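Local coordinates for hypothetical protein Atu0240 (Agrobacterium tumefaciens str. C58, PDB 2GAX) that is of unknown function but belongs to the DUF2000 family, probably distantly related to the PTH2 peptidyl-tRNA hydrolases, at residues Tyr42-Gly45 and Ala46-Tyr50; Gln65-Leu68 and Arg69-His72. One frame throughout, in Å; residues are numbered along the deposited sequence.

Interaction 1 of 2, residues Tyr42-Gly45 and Ala46-Tyr50; sequences YRDG and AGNVY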
ATOM      1  N   TYR A  42     -16.346 -16.364  -2.267  1.00 28.79           N
ATOM      2  CA  TYR A  42     -16.613 -16.988  -0.979  1.00 28.88           C
ATOM      3  C   TYR A  42     -18.079 -17.387  -0.909  1.00 29.41           C
ATOM      4  O   TYR A  42     -18.954 -16.632  -1.354  1.00 29.67           O
ATOM      5  CB  TYR A  42     -16.227 -16.034   0.160  1.00 28.52           C
ATOM      6  CG  TYR A  42     -14.743 -16.028   0.496  1.00 27.63           C
ATOM      7  CD1 TYR A  42     -14.298 -16.524   1.716  1.00 29.48           C
ATOM      8  CD2 TYR A  42     -13.789 -15.554  -0.413  1.00 26.87           C
ATOM      9  CE1 TYR A  42     -12.937 -16.538   2.048  1.00 28.26           C
ATOM     10  CE2 TYR A  42     -12.409 -15.569  -0.098  1.00 28.42           C
ATOM     11  CZ  TYR A  42     -12.002 -16.072   1.139  1.00 28.47           C
ATOM     12  OH  TYR A  42     -10.667 -16.079   1.482  1.00 29.57           O
ATOM     13  N   ARG A  43     -18.338 -18.573  -0.362  1.00 29.95           N
ATOM     14  CA  ARG A  43     -19.667 -19.163  -0.307  1.00 30.65           C
ATOM     15  C   ARG A  43     -19.898 -19.692   1.108  1.00 30.82           C
ATOM     16  O   ARG A  43     -19.096 -20.488   1.630  1.00 30.59           O
ATOM     17  CB  ARG A  43     -19.792 -20.282  -1.361  1.00 30.88           C
ATOM     18  CG  ARG A  43     -19.570 -19.809  -2.793  1.00 32.04           C
ATOM     19  CD  ARG A  43     -19.581 -20.965  -3.799  1.00 33.75           C
ATOM     20  NE  ARG A  43     -18.898 -20.647  -5.067  1.00 41.12           N
ATOM     21  CZ  ARG A  43     -19.418 -19.948  -6.094  1.00 42.81           C
ATOM     22  NH1 ARG A  43     -20.638 -19.431  -6.034  1.00 41.22           N
ATOM     23  NH2 ARG A  43     -18.695 -19.758  -7.199  1.00 43.50           N
ATOM     24  N   ASP A  44     -20.950 -19.230   1.770  1.00 29.84           N
ATOM     25  CA  ASP A  44     -21.158 -19.697   3.139  1.00 30.73           C
ATOM     26  C   ASP A  44     -21.986 -20.983   3.228  1.00 30.63           C
ATOM     27  O   ASP A  44     -22.357 -21.547   2.205  1.00 29.54           O
ATOM     28  CB  ASP A  44     -21.690 -18.600   4.053  1.00 30.64           C
ATOM     29  CG  ASP A  44     -23.129 -18.239   3.767  1.00 31.34           C
ATOM     30  OD1 ASP A  44     -23.862 -19.038   3.134  1.00 31.82           O
ATOM     31  OD2 ASP A  44     -23.524 -17.145   4.196  1.00 31.90           O
ATOM     32  N   GLY A  45     -22.288 -21.394   4.463  1.00 30.89           N
ATOM     33  CA  GLY A  45     -22.953 -22.670   4.759  1.00 31.06           C
ATOM     34  C   GLY A  45     -24.434 -22.658   4.420  1.00 30.99           C
ATOM     35  O   GLY A  45     -25.123 -23.663   4.583  1.00 31.09           O
ATOM     36  N   ALA A  46     -24.929 -21.519   3.948  1.00 30.99           N
ATOM     37  CA  ALA A  46     -26.337 -21.418   3.582  1.00 30.73           C
ATOM     38  C   ALA A  46     -26.518 -21.165   2.096  1.00 30.26           C
ATOM     39  O   ALA A  46     -27.649 -20.992   1.630  1.00 31.02           O
ATOM     40  CB  ALA A  46     -27.022 -20.335   4.406  1.00 30.56           C
ATOM     41  N   GLY A  47     -25.418 -21.164   1.345  1.00 29.29           N
ATOM     42  CA  GLY A  47     -25.468 -20.933  -0.082  1.00 29.04           C
ATOM     43  C   GLY A  47     -25.322 -19.476  -0.478  1.00 29.19           C
ATOM     44  O   GLY A  47     -25.449 -19.140  -1.651  1.00 29.36           O
ATOM     45  N   ASN A  48     -25.082 -18.611   0.504  1.00 28.38           N
ATOM     46  CA  ASN A  48     -24.844 -17.193   0.235  1.00 28.97           C
ATOM     47  C   ASN A  48     -23.478 -17.024  -0.426  1.00 29.13           C
ATOM     48  O   ASN A  48     -22.544 -17.767  -0.110  1.00 29.05           O
ATOM     49  CB  ASN A  48     -24.950 -16.370   1.527  1.00 29.35           C
ATOM     50  CG  ASN A  48     -26.300 -16.531   2.245  1.00 30.33           C
ATOM     51  OD1 ASN A  48     -26.340 -16.740   3.461  1.00 33.23           O
ATOM     52  ND2 ASN A  48     -27.397 -16.411   1.508  1.00 29.87           N
ATOM     53  N   VAL A  49     -23.374 -16.097  -1.377  1.00 28.39           N
ATOM     54  CA  VAL A  49     -22.132 -15.862  -2.115  1.00 27.96           C
ATOM     55  C   VAL A  49     -21.598 -14.471  -1.792  1.00 27.77           C
ATOM     56  O   VAL A  49     -22.369 -13.531  -1.633  1.00 26.60           O
ATOM     57  CB  VAL A  49     -22.335 -16.032  -3.646  1.00 28.40           C
ATOM     58  CG1 VAL A  49     -21.005 -16.017  -4.411  1.00 28.51           C
ATOM     59  CG2 VAL A  49     -23.054 -17.343  -3.934  1.00 28.71           C
ATOM     60  N   TYR A  50     -20.273 -14.354  -1.713  1.00 26.74           N
ATOM     61  CA  TYR A  50     -19.604 -13.098  -1.354  1.00 25.47           C
ATOM     62  C   TYR A  50     -18.474 -12.775  -2.319  1.00 25.49           C
ATOM     63  O   TYR A  50     -18.088 -13.619  -3.133  1.00 25.92           O
ATOM     64  CB  TYR A  50     -19.086 -13.169   0.091  1.00 25.66           C
ATOM     65  CG  TYR A  50     -20.151 -13.536   1.093  1.00 24.71           C
ATOM     66  CD1 TYR A  50     -20.842 -12.555   1.794  1.00 24.81           C
ATOM     67  CD2 TYR A  50     -20.491 -14.872   1.320  1.00 24.68           C
ATOM     68  CE1 TYR A  50     -21.826 -12.891   2.716  1.00 26.18           C
ATOM     69  CE2 TYR A  50     -21.472 -15.221   2.236  1.00 26.27           C
ATOM     70  CZ  TYR A  50     -22.142 -14.224   2.925  1.00 24.97           C
ATOM     71  OH  TYR A  50     -23.117 -14.554   3.839  1.00 26.79           O
TER
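Asp44 and Tyr50 meet across a beta hairpin, in which the short strands 42-43 and 49-50 run antiparallel and are joined by a type I beta turn from Asp44 to Gly47. The tight part is the turn end, built round the Asp44 carboxylate. Its OD1 is gripped from opposite faces of the carboxylate plane by the N-H of Ala46 inside the turn (Ala46 N at 2.8 Å, an Asx turn) and that of Asn48 just after it (Asn48 N at 2.9 Å). Chi1 of 72° sets the carboxylate between the backbone N and the carbonyl carbon of Asp44, which brings OD1 within bonding distance of both. The carboxylate also lies at the edge of the Tyr50 ring, its plane turned 63° from it, and Tyr50 OH donates to Asp44 OD2 at 2.6 Å from above the carboxylate plane. Together these three bonds, shared between both oxygens, limit its rotation. The backbone adds Asp44 N to Asn48 O at 2.9 Å, and Gly47 N bonds Asp44 O, closing the turn.

The strand end is looser. Tyr50 N bonds Tyr42 O at 2.7 Å, but the return bond from Tyr42 N to Tyr50 O is weak. On the exposed Arg43 and Val49 face the two side chains lie alongside each other, Arg43 NH1 3.8 Å from both Val49 methyls, CG1 and CG2. The Tyr42 side chain leads away from the hairpin and touches Leu53, while its CB stays 4.0 Å from Tyr50 CB.

Interaction 2 of 2, residues Gln65-Leu68 and Arg69-His72; sequences QEAL and RKIH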
ATOM      1  N   GLN A  65       8.460   8.969   9.367  1.00 35.45           N
ATOM      2  CA  GLN A  65       8.452   9.747   8.124  1.00 35.78           C
ATOM      3  C   GLN A  65       9.692   9.552   7.251  1.00 35.92           C
ATOM      4  O   GLN A  65       9.579   9.205   6.070  1.00 35.94           O
ATOM      5  CB  GLN A  65       8.243  11.233   8.420  1.00 35.63           C
ATOM      6  CG  GLN A  65       8.034  12.091   7.186  1.00 35.25           C
ATOM      7  CD  GLN A  65       6.838  11.659   6.363  1.00 34.87           C
ATOM      8  OE1 GLN A  65       6.892  10.663   5.626  1.00 37.04           O
ATOM      9  NE2 GLN A  65       5.761  12.424   6.448  1.00 32.79           N
ATOM     10  N   GLU A  66      10.878   9.768   7.822  1.00 36.21           N
ATOM     11  CA  GLU A  66      12.094   9.683   7.021  1.00 36.67           C
ATOM     12  C   GLU A  66      12.425   8.264   6.621  1.00 36.63           C
ATOM     13  O   GLU A  66      12.999   8.044   5.550  1.00 36.74           O
ATOM     14  CB  GLU A  66      13.282  10.383   7.694  1.00 37.04           C
ATOM     15  CG  GLU A  66      13.089  11.900   7.781  1.00 38.56           C
ATOM     16  CD  GLU A  66      12.634  12.508   6.466  1.00 40.61           C
ATOM     17  OE1 GLU A  66      13.321  12.320   5.440  1.00 41.57           O
ATOM     18  OE2 GLU A  66      11.580  13.169   6.458  1.00 42.15           O
ATOM     19  N   ALA A  67      12.037   7.298   7.452  1.00 36.29           N
ATOM     20  CA  ALA A  67      12.198   5.898   7.068  1.00 36.27           C
ATOM     21  C   ALA A  67      11.248   5.503   5.923  1.00 35.96           C
ATOM     22  O   ALA A  67      11.612   4.689   5.060  1.00 36.47           O
ATOM     23  CB  ALA A  67      12.024   4.978   8.255  1.00 36.10           C
ATOM     24  N   LEU A  68      10.047   6.080   5.912  1.00 35.44           N
ATOM     25  CA  LEU A  68       9.097   5.825   4.829  1.00 35.12           C
ATOM     26  C   LEU A  68       9.566   6.471   3.524  1.00 34.59           C
ATOM     27  O   LEU A  68       9.351   5.927   2.444  1.00 34.38           O
ATOM     28  CB  LEU A  68       7.678   6.279   5.218  1.00 35.12           C
ATOM     29  CG  LEU A  68       6.436   5.860   4.413  1.00 35.55           C
ATOM     30  CD1 LEU A  68       6.399   4.365   4.098  1.00 36.90           C
ATOM     31  CD2 LEU A  68       5.190   6.245   5.175  1.00 34.71           C
ATOM     32  N   ARG A  69      10.235   7.613   3.627  1.00 34.72           N
ATOM     33  CA  ARG A  69      10.850   8.252   2.469  1.00 34.90           C
ATOM     34  C   ARG A  69      11.880   7.354   1.773  1.00 35.19           C
ATOM     35  O   ARG A  69      11.827   7.202   0.554  1.00 34.99           O
ATOM     36  CB  ARG A  69      11.496   9.591   2.843  1.00 34.87           C
ATOM     37  CG  ARG A  69      12.042  10.339   1.625  1.00 35.41           C
ATOM     38  CD  ARG A  69      12.730  11.633   1.993  1.00 35.07           C
ATOM     39  NE  ARG A  69      12.003  12.355   3.034  1.00 36.81           N
ATOM     40  CZ  ARG A  69      10.893  13.058   2.829  1.00 36.12           C
ATOM     41  NH1 ARG A  69      10.361  13.145   1.609  1.00 34.93           N
ATOM     42  NH2 ARG A  69      10.314  13.676   3.851  1.00 34.69           N
ATOM     43  N   LYS A  70      12.802   6.755   2.536  1.00 35.14           N
ATOM     44  CA  LYS A  70      13.821   5.894   1.924  1.00 35.88           C
ATOM     45  C   LYS A  70      13.221   4.641   1.280  1.00 34.84           C
ATOM     46  O   LYS A  70      13.656   4.232   0.207  1.00 34.63           O
ATOM     47  CB  LYS A  70      14.967   5.547   2.892  1.00 35.96           C
ATOM     48  CG  LYS A  70      14.525   5.162   4.286  1.00 39.10           C
ATOM     49  CD  LYS A  70      15.654   4.474   5.092  1.00 38.72           C
ATOM     50  CE  LYS A  70      15.088   3.744   6.336  1.00 41.48           C
ATOM     51  NZ  LYS A  70      13.870   2.884   6.037  1.00 40.29           N
ATOM     52  N   ILE A  71      12.215   4.059   1.933  1.00 34.07           N
ATOM     53  CA  ILE A  71      11.450   2.929   1.385  1.00 33.71           C
ATOM     54  C   ILE A  71      10.830   3.323   0.038  1.00 33.85           C
ATOM     55  O   ILE A  71      10.966   2.603  -0.957  1.00 33.55           O
ATOM     56  CB  ILE A  71      10.378   2.430   2.397  1.00 34.15           C
ATOM     57  CG1 ILE A  71      11.065   1.730   3.582  1.00 33.51           C
ATOM     58  CG2 ILE A  71       9.394   1.478   1.714  1.00 33.57           C
ATOM     59  CD1 ILE A  71      10.172   1.444   4.796  1.00 33.76           C
ATOM     60  N   HIS A  72      10.173   4.479   0.013  1.00 33.32           N
ATOM     61  CA  HIS A  72       9.677   5.067  -1.228  1.00 33.66           C
ATOM     62  C   HIS A  72      10.807   5.170  -2.280  1.00 33.56           C
ATOM     63  O   HIS A  72      10.697   4.636  -3.388  1.00 33.62           O
ATOM     64  CB  HIS A  72       9.044   6.425  -0.915  1.00 33.20           C
ATOM     65  CG  HIS A  72       8.529   7.161  -2.113  1.00 32.88           C
ATOM     66  ND1 HIS A  72       8.297   8.520  -2.094  1.00 32.50           N
ATOM     67  CD2 HIS A  72       8.196   6.740  -3.358  1.00 32.34           C
ATOM     68  CE1 HIS A  72       7.848   8.904  -3.274  1.00 31.37           C
ATOM     69  NE2 HIS A  72       7.786   7.845  -4.062  1.00 33.02           N
TER
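Glu66 and Arg69 form a side-on salt bridge, the guanidinium presenting NE and NH2 to one carboxylate oxygen each. Arg69 NE reaches Glu66 OE1 at 2.7 Å, and Arg69 NH2 reaches Glu66 OE2 at 2.9 Å on its syn lone pair. Both bonds are nearly straight, and the two planes are only 22° apart. A bend at chi3 (-41°) turns the otherwise extended Arg69 chain back toward Glu66. The remaining terminal nitrogen, NH1, bonds the carbonyls of Pro107 and Ala110, so the guanidinium is held on two sides.

Backbone bonds of the i to i+4 kind run through this first part of helix 65-77, from Arg69 N to Gln65 O at 3.0 Å through to His72 N to Leu68 O at 2.9 Å. Ala67 O is doubly engaged: Ile71 N and the ammonium NZ of Lys70 approach from opposite faces of its plane, NZ at 3.1 Å. Chi1 of 44° folds the lysine chain over Ala67, with Lys70 CG 3.1 Å from Ala67 O, and a bend at chi4 directs NZ to the carbonyl, where it also bonds Lys129 O.

Apolar packing belongs to the buried side of the helix. Leu68 and Ile71 both press on Ile9 and Thr63 of the central sheet, and they reach Val112 and Met115 respectively on strand 112-120.

Overall arrangement
From the N terminus the chain lays down strand 4-11 and helix 16-33 before it reaches interaction 1, where 42-50 closes a short hairpin loop at the surface, its centre about 29 Å from the centre of the chain. It then returns through strand 58-63 and enters helix 65-77, whose opening turns hold interaction 2; lying within one helix, that contact closes no loop. The two are in series, neither nesting nor crossing, and they lie on opposite sides of the chain's centre with nearest atoms about 27 Å apart. Interaction 1 joins strands 42-43 and 49-50; interaction 2 belongs to a helix packed on strands 4-11, 58-63 and 112-120 of the five-stranded mixed sheet.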